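Local coordinates for envelope polyprotein (Puumala orthohantavirus, PDB 5FXU) that forms, as the Gn ectodomain, part of the antigenic glycoprotein surface of a hantavirus and probably acts together with its partner glycoprotein during cell entry, at residues 138-143 / 149-154; 210-215 / 331-336. All coordinates share one frame; numbering follows the deposited sequence.

Interaction 1: residues 138-143 / 149-154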
loop_
_atom_site.group_PDB
_atom_site.type_symbol
_atom_site.label_atom_id
_atom_site.label_comp_id
_atom_site.label_asym_id
_atom_site.label_seq_id
_atom_site.Cartn_x
_atom_site.Cartn_y
_atom_site.Cartn_z
ATOM N N LYS A 138 -15.334 16.273 -13.088
ATOM C CA LYS A 138 -16.367 15.228 -13.124
ATOM C C LYS A 138 -15.764 13.876 -13.577
ATOM O O LYS A 138 -16.043 12.839 -12.994
ATOM C CB LYS A 138 -17.517 15.611 -14.066
ATOM C CG LYS A 138 -18.677 14.605 -14.161
ATOM C CD LYS A 138 -19.507 14.506 -12.870
ATOM C CE LYS A 138 -20.449 13.286 -12.855
ATOM N NZ LYS A 138 -19.827 12.014 -12.322
ATOM N N SER A 139 -14.970 13.907 -14.629
ATOM C CA SER A 139 -14.260 12.728 -15.077
ATOM C C SER A 139 -13.027 13.102 -15.848
ATOM O O SER A 139 -12.945 14.182 -16.415
ATOM C CB SER A 139 -15.165 11.818 -15.924
ATOM O OG SER A 139 -15.767 12.518 -16.995
ATOM N N CYS A 140 -12.061 12.199 -15.856
ATOM C CA CYS A 140 -10.852 12.387 -16.637
ATOM C C CYS A 140 -10.189 11.028 -16.849
ATOM O O CYS A 140 -10.730 10.009 -16.430
ATOM C CB CYS A 140 -9.932 13.412 -15.977
ATOM S SG CYS A 140 -9.394 12.973 -14.317
ATOM N N LEU A 141 -9.058 11.009 -17.554
ATOM C CA LEU A 141 -8.443 9.774 -18.009
ATOM C C LEU A 141 -7.017 9.639 -17.531
ATOM O O LEU A 141 -6.242 10.580 -17.592
ATOM C CB LEU A 141 -8.454 9.699 -19.531
ATOM C CG LEU A 141 -9.823 9.515 -20.199
ATOM C CD1 LEU A 141 -9.677 9.528 -21.717
ATOM C CD2 LEU A 141 -10.503 8.226 -19.773
ATOM N N LEU A 142 -6.685 8.436 -17.081
ATOM C CA LEU A 142 -5.315 8.023 -16.879
ATOM C C LEU A 142 -5.040 6.885 -17.858
ATOM O O LEU A 142 -5.934 6.118 -18.249
ATOM C CB LEU A 142 -5.087 7.538 -15.443
ATOM C CG LEU A 142 -5.511 8.435 -14.271
ATOM C CD1 LEU A 142 -5.387 7.704 -12.939
ATOM C CD2 LEU A 142 -4.661 9.695 -14.232
ATOM N N GLY A 143 -3.789 6.786 -18.259
ATOM C CA GLY A 143 -3.338 5.669 -19.049
ATOM C C GLY A 143 -2.196 4.971 -18.343
ATOM O O GLY A 143 -1.350 5.615 -17.697
ATOM N N ILE A 149 -7.938 4.352 -18.069
ATOM C CA ILE A 149 -8.651 4.358 -16.814
ATOM C C ILE A 149 -9.503 5.605 -16.756
ATOM O O ILE A 149 -9.013 6.727 -16.820
ATOM C CB ILE A 149 -7.699 4.328 -15.602
ATOM C CG1 ILE A 149 -6.582 3.297 -15.815
ATOM C CG2 ILE A 149 -8.480 4.044 -14.321
ATOM C CD1 ILE A 149 -5.535 3.282 -14.726
ATOM N N GLN A 150 -10.795 5.375 -16.596
ATOM C CA GLN A 150 -11.784 6.413 -16.424
ATOM C C GLN A 150 -11.912 6.729 -14.929
ATOM O O GLN A 150 -12.370 5.900 -14.144
ATOM C CB GLN A 150 -13.113 5.905 -16.995
ATOM C CG GLN A 150 -14.352 6.760 -16.743
ATOM C CD GLN A 150 -14.457 7.973 -17.628
ATOM O OE1 GLN A 150 -13.624 8.207 -18.496
ATOM N NE2 GLN A 150 -15.516 8.734 -17.435
ATOM N N VAL A 151 -11.490 7.928 -14.547
ATOM C CA VAL A 151 -11.699 8.423 -13.199
ATOM C C VAL A 151 -13.042 9.112 -13.196
ATOM O O VAL A 151 -13.257 10.000 -14.004
ATOM C CB VAL A 151 -10.605 9.406 -12.758
ATOM C CG1 VAL A 151 -10.802 9.793 -11.294
ATOM C CG2 VAL A 151 -9.215 8.801 -12.928
ATOM N N ASN A 152 -13.940 8.698 -12.307
ATOM C CA ASN A 152 -15.270 9.286 -12.171
ATOM C C ASN A 152 -15.425 9.861 -10.783
ATOM O O ASN A 152 -15.334 9.134 -9.784
ATOM C CB ASN A 152 -16.370 8.259 -12.405
ATOM C CG ASN A 152 -16.455 7.821 -13.855
ATOM O OD1 ASN A 152 -16.416 8.639 -14.776
ATOM N ND2 ASN A 152 -16.592 6.516 -14.068
ATOM N N TYR A 153 -15.667 11.167 -10.725
ATOM C CA TYR A 153 -15.913 11.841 -9.458
ATOM C C TYR A 153 -17.412 11.891 -9.322
ATOM O O TYR A 153 -18.086 12.388 -10.209
ATOM C CB TYR A 153 -15.295 13.225 -9.464
ATOM C CG TYR A 153 -13.781 13.187 -9.497
ATOM C CD1 TYR A 153 -13.099 12.997 -10.689
ATOM C CD2 TYR A 153 -13.028 13.389 -8.340
ATOM C CE1 TYR A 153 -11.714 12.987 -10.728
ATOM C CE2 TYR A 153 -11.639 13.369 -8.379
ATOM C CZ TYR A 153 -10.991 13.167 -9.569
ATOM O OH TYR A 153 -9.611 13.123 -9.627
ATOM N N GLU A 154 -17.926 11.340 -8.231
ATOM C CA GLU A 154 -19.359 11.177 -8.034
ATOM C C GLU A 154 -19.743 11.731 -6.677
ATOM O O GLU A 154 -19.057 11.457 -5.687
ATOM C CB GLU A 154 -19.702 9.691 -8.125
ATOM C CG GLU A 154 -21.071 9.372 -8.736
ATOM C CD GLU A 154 -21.025 8.206 -9.729
ATOM O OE1 GLU A 154 -20.365 7.177 -9.430
ATOM O OE2 GLU A 154 -21.630 8.345 -10.820
#
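The Tyr153 ring turns its edge to residues 138-140: Lys138 O lies in the ring plane, 3.7 Å from Tyr153 CD1, and Cys140 SG stands near that plane beside CE1. Lys138 O also accepts from Tyr153 N in a nearly straight bond (N-H...O angle 168°). The lysine then reaches back. With CG anti to the backbone N (chi1 -179°) and the chain bent at chi2 and chi4, Lys138 NZ comes to 2.8 Å from Tyr153 O; the backbone of Tyr153 is thus held twice by the same lysine, once at N and once at O.

Farther along, the pairs Cys140-Val151 and Leu142-Ile149 each exchange two backbone hydrogen bonds. Their side chains share a face with Tyr153, where Leu142 CG meets Val151 CG2 at 4.0 Å, and strand 120-130 packs against Ile149, Val151 and Tyr153. The face carrying Ser139, Leu141, Gln150 and Asn152 is more polar. Gln150 NE2 donates to Asn152 OD1 at 2.8 Å, while Gln150 OE1 sits 3.4 Å from Leu141 CD2; Asn152 ND2 in turn binds Glu4.

On the apolar side a disulfide joins Cys140 to Cys43, just after strand 39-41. The contact lies in the antiparallel beta hairpin of strands 139-144 and 147-155, the central pair of a four-stranded mixed sheet flanked by strands 3-9 and 39-41.

Interaction 2: residues 210-215 / 331-336. With NAG (2-acetamido-2-deoxy-beta-D-glucopyranose), chain D.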
loop_
_atom_site.group_PDB
_atom_site.type_symbol
_atom_site.label_atom_id
_atom_site.label_comp_id
_atom_site.label_asym_id
_atom_site.label_seq_id
_atom_site.Cartn_x
_atom_site.Cartn_y
_atom_site.Cartn_z
ATOM N N LYS A 210 9.697 -3.395 14.899
ATOM C CA LYS A 210 9.678 -3.564 16.362
ATOM C C LYS A 210 8.287 -3.356 16.944
ATOM O O LYS A 210 7.893 -4.084 17.868
ATOM C CB LYS A 210 10.688 -2.654 17.064
ATOM C CG LYS A 210 12.150 -3.019 16.787
ATOM C CD LYS A 210 13.093 -2.357 17.792
ATOM C CE LYS A 210 14.575 -2.828 17.661
ATOM N NZ LYS A 210 14.916 -4.263 17.347
ATOM N N SER A 211 7.527 -2.411 16.394
ATOM C CA SER A 211 6.154 -2.206 16.838
ATOM C C SER A 211 5.317 -3.432 16.590
ATOM O O SER A 211 4.590 -3.871 17.476
ATOM C CB SER A 211 5.505 -0.998 16.164
ATOM O OG SER A 211 6.327 0.161 16.266
ATOM N N PHE A 212 5.476 -4.056 15.425
ATOM C CA PHE A 212 4.753 -5.299 15.133
ATOM C C PHE A 212 5.167 -6.418 16.083
ATOM O O PHE A 212 4.337 -7.191 16.552
ATOM C CB PHE A 212 4.965 -5.752 13.667
ATOM C CG PHE A 212 4.183 -4.965 12.671
ATOM C CD1 PHE A 212 2.820 -5.148 12.558
ATOM C CD2 PHE A 212 4.800 -4.026 11.860
ATOM C CE1 PHE A 212 2.089 -4.407 11.664
ATOM C CE2 PHE A 212 4.069 -3.286 10.950
ATOM C CZ PHE A 212 2.711 -3.477 10.853
ATOM N N GLU A 213 6.464 -6.521 16.336
ATOM C CA GLU A 213 7.005 -7.584 17.201
ATOM C C GLU A 213 6.455 -7.496 18.660
ATOM O O GLU A 213 6.026 -8.510 19.223
ATOM C CB GLU A 213 8.540 -7.584 17.117
ATOM C CG GLU A 213 9.037 -8.211 15.800
ATOM C CD GLU A 213 10.499 -7.923 15.458
ATOM O OE1 GLU A 213 11.203 -7.211 16.209
ATOM O OE2 GLU A 213 10.950 -8.436 14.414
ATOM N N THR A 214 6.405 -6.291 19.237
ATOM C CA THR A 214 5.775 -6.114 20.573
ATOM C C THR A 214 4.327 -6.614 20.591
ATOM O O THR A 214 3.883 -7.225 21.549
ATOM C CB THR A 214 5.776 -4.677 21.120
ATOM O OG1 THR A 214 4.956 -3.831 20.297
ATOM C CG2 THR A 214 7.196 -4.134 21.246
ATOM N N LEU A 215 3.599 -6.370 19.515
ATOM C CA LEU A 215 2.205 -6.782 19.450
ATOM C C LEU A 215 2.002 -8.304 19.325
ATOM O O LEU A 215 1.059 -8.845 19.892
ATOM C CB LEU A 215 1.536 -6.038 18.289
ATOM C CG LEU A 215 0.035 -6.183 18.081
ATOM C CD1 LEU A 215 -0.764 -5.726 19.295
ATOM C CD2 LEU A 215 -0.349 -5.377 16.854
ATOM N N GLY A 331 5.770 -12.283 5.317
ATOM C CA GLY A 331 5.296 -11.140 6.096
ATOM C C GLY A 331 4.793 -11.456 7.504
ATOM O O GLY A 331 4.316 -10.544 8.201
ATOM N N ASN A 332 4.897 -12.723 7.925
ATOM C CA ASN A 332 4.463 -13.155 9.262
ATOM C C ASN A 332 5.377 -12.490 10.302
ATOM O O ASN A 332 6.579 -12.736 10.342
ATOM C CB ASN A 332 4.458 -14.700 9.350
ATOM C CG ASN A 332 4.152 -15.242 10.734
ATOM O OD1 ASN A 332 3.931 -14.496 11.691
ATOM N ND2 ASN A 332 4.146 -16.578 10.841
ATOM N N HIS A 333 4.785 -11.621 11.122
ATOM C CA HIS A 333 5.533 -10.841 12.122
ATOM C C HIS A 333 6.096 -11.657 13.296
ATOM O O HIS A 333 7.050 -11.213 13.957
ATOM C CB HIS A 333 4.674 -9.689 12.635
ATOM C CG HIS A 333 4.304 -8.711 11.563
ATOM N ND1 HIS A 333 5.209 -7.823 11.026
ATOM C CD2 HIS A 333 3.147 -8.512 10.902
ATOM C CE1 HIS A 333 4.617 -7.104 10.092
ATOM N NE2 HIS A 333 3.365 -7.506 9.994
ATOM N N SER A 334 5.535 -12.844 13.533
ATOM C CA SER A 334 6.066 -13.774 14.546
ATOM C C SER A 334 7.436 -14.375 14.197
ATOM O O SER A 334 8.128 -14.879 15.067
ATOM C CB SER A 334 5.080 -14.915 14.779
ATOM O OG SER A 334 3.791 -14.422 15.106
ATOM N N VAL A 335 7.806 -14.351 12.924
ATOM C CA VAL A 335 9.116 -14.827 12.454
ATOM C C VAL A 335 10.144 -13.728 12.707
ATOM O O VAL A 335 9.793 -12.552 12.684
ATOM C CB VAL A 335 9.012 -15.204 10.952
ATOM C CG1 VAL A 335 10.364 -15.412 10.296
ATOM C CG2 VAL A 335 8.155 -16.454 10.808
ATOM N N CYS A 336 11.402 -14.096 12.929
ATOM C CA CYS A 336 12.460 -13.102 13.188
ATOM C C CYS A 336 13.237 -12.710 11.947
ATOM O O CYS A 336 13.506 -11.530 11.728
ATOM C CB CYS A 336 13.455 -13.599 14.243
ATOM S SG CYS A 336 13.150 -13.124 15.962
HETATM C C1 NAG D . 3.930 -17.294 12.073
HETATM C C2 NAG D . 3.158 -18.557 11.770
HETATM C C3 NAG D . 2.974 -19.368 13.046
HETATM C C4 NAG D . 4.335 -19.760 13.615
HETATM C C5 NAG D . 5.206 -18.510 13.770
HETATM C C6 NAG D . 6.646 -18.881 14.116
HETATM C C7 NAG D . 1.455 -18.501 9.962
HETATM C C8 NAG D . 2.301 -19.327 9.034
HETATM N N2 NAG D . 1.884 -18.183 11.192
HETATM O O3 NAG D . 2.193 -20.529 12.744
HETATM O O4 NAG D . 4.153 -20.357 14.911
HETATM O O5 NAG D . 5.206 -17.713 12.575
HETATM O O6 NAG D . 7.253 -19.528 12.993
HETATM O O7 NAG D . 0.360 -18.116 9.605
#
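Phe212 and His333 adopt matching first torsions, CG anti to the carbonyl carbon in both (chi1 -76° and -62°), and near-equal second torsions lay the two rings flat against each other. The result is an offset stack, with centroids 3.9 Å apart and planes only 7° from parallel. The displacement brings His333 CE1 over the rim of the phenyl face, 3.4 Å from Phe212 CG, while His333 NE2 lies 3.5 Å from Phe212 CD1. Phe212 CB adds a CH-pi contact over the same imidazole face, nearest to His333 ND1.

The opposite face of the imidazole is covered by Gly331 O, 3.5 Å above the ring centre, so the histidine is sandwiched between a phenyl ring and a carbonyl oxygen of its own loop. Its ND1 is hydrogen-bonded to Glu209 on the same helix as Phe212, which should limit rotation of the ring. Beside the stack, Glu213 CG passes His333 O at 4.0 Å, and the Glu213 carboxylate forms a salt bridge with Lys339.

His333 belongs to a type I beta turn, Asn332 to Val335. Ser334 N donates to Asn332 OD1 at 2.9 Å, closing an Asx turn, although the donor stands well above the carbonyl plane. The other branch of that amide, ND2, carries the N-linked sugar, whose O5 rests near Ser334 CB and Val335 CG2. The stack thus seats a glycosylated turn on helix 208-216, with Leu255 and Met258 of helix 249-260 against Phe212, and Leu341 of strand 340-354 touching both rings.

How the interactions relate
Interactions 1 and 2 lie on opposite sides of the chain's centre, their own centres 39 Å apart and their nearest atoms about 28 Å apart, so neither touches the other. They follow one another in sequence: the hairpin of 138-143 and 149-154 is complete before helix 208-216 begins, and 331-336 returns to that helix only after 115 intervening residues. No strand or sheet is common to them, though both belong to the Gn head. One contact is a local hairpin, the other joins parts of the chain far apart in sequence; each holds a disulfide cysteine, and only interaction 2 includes a glycosylated asparagine.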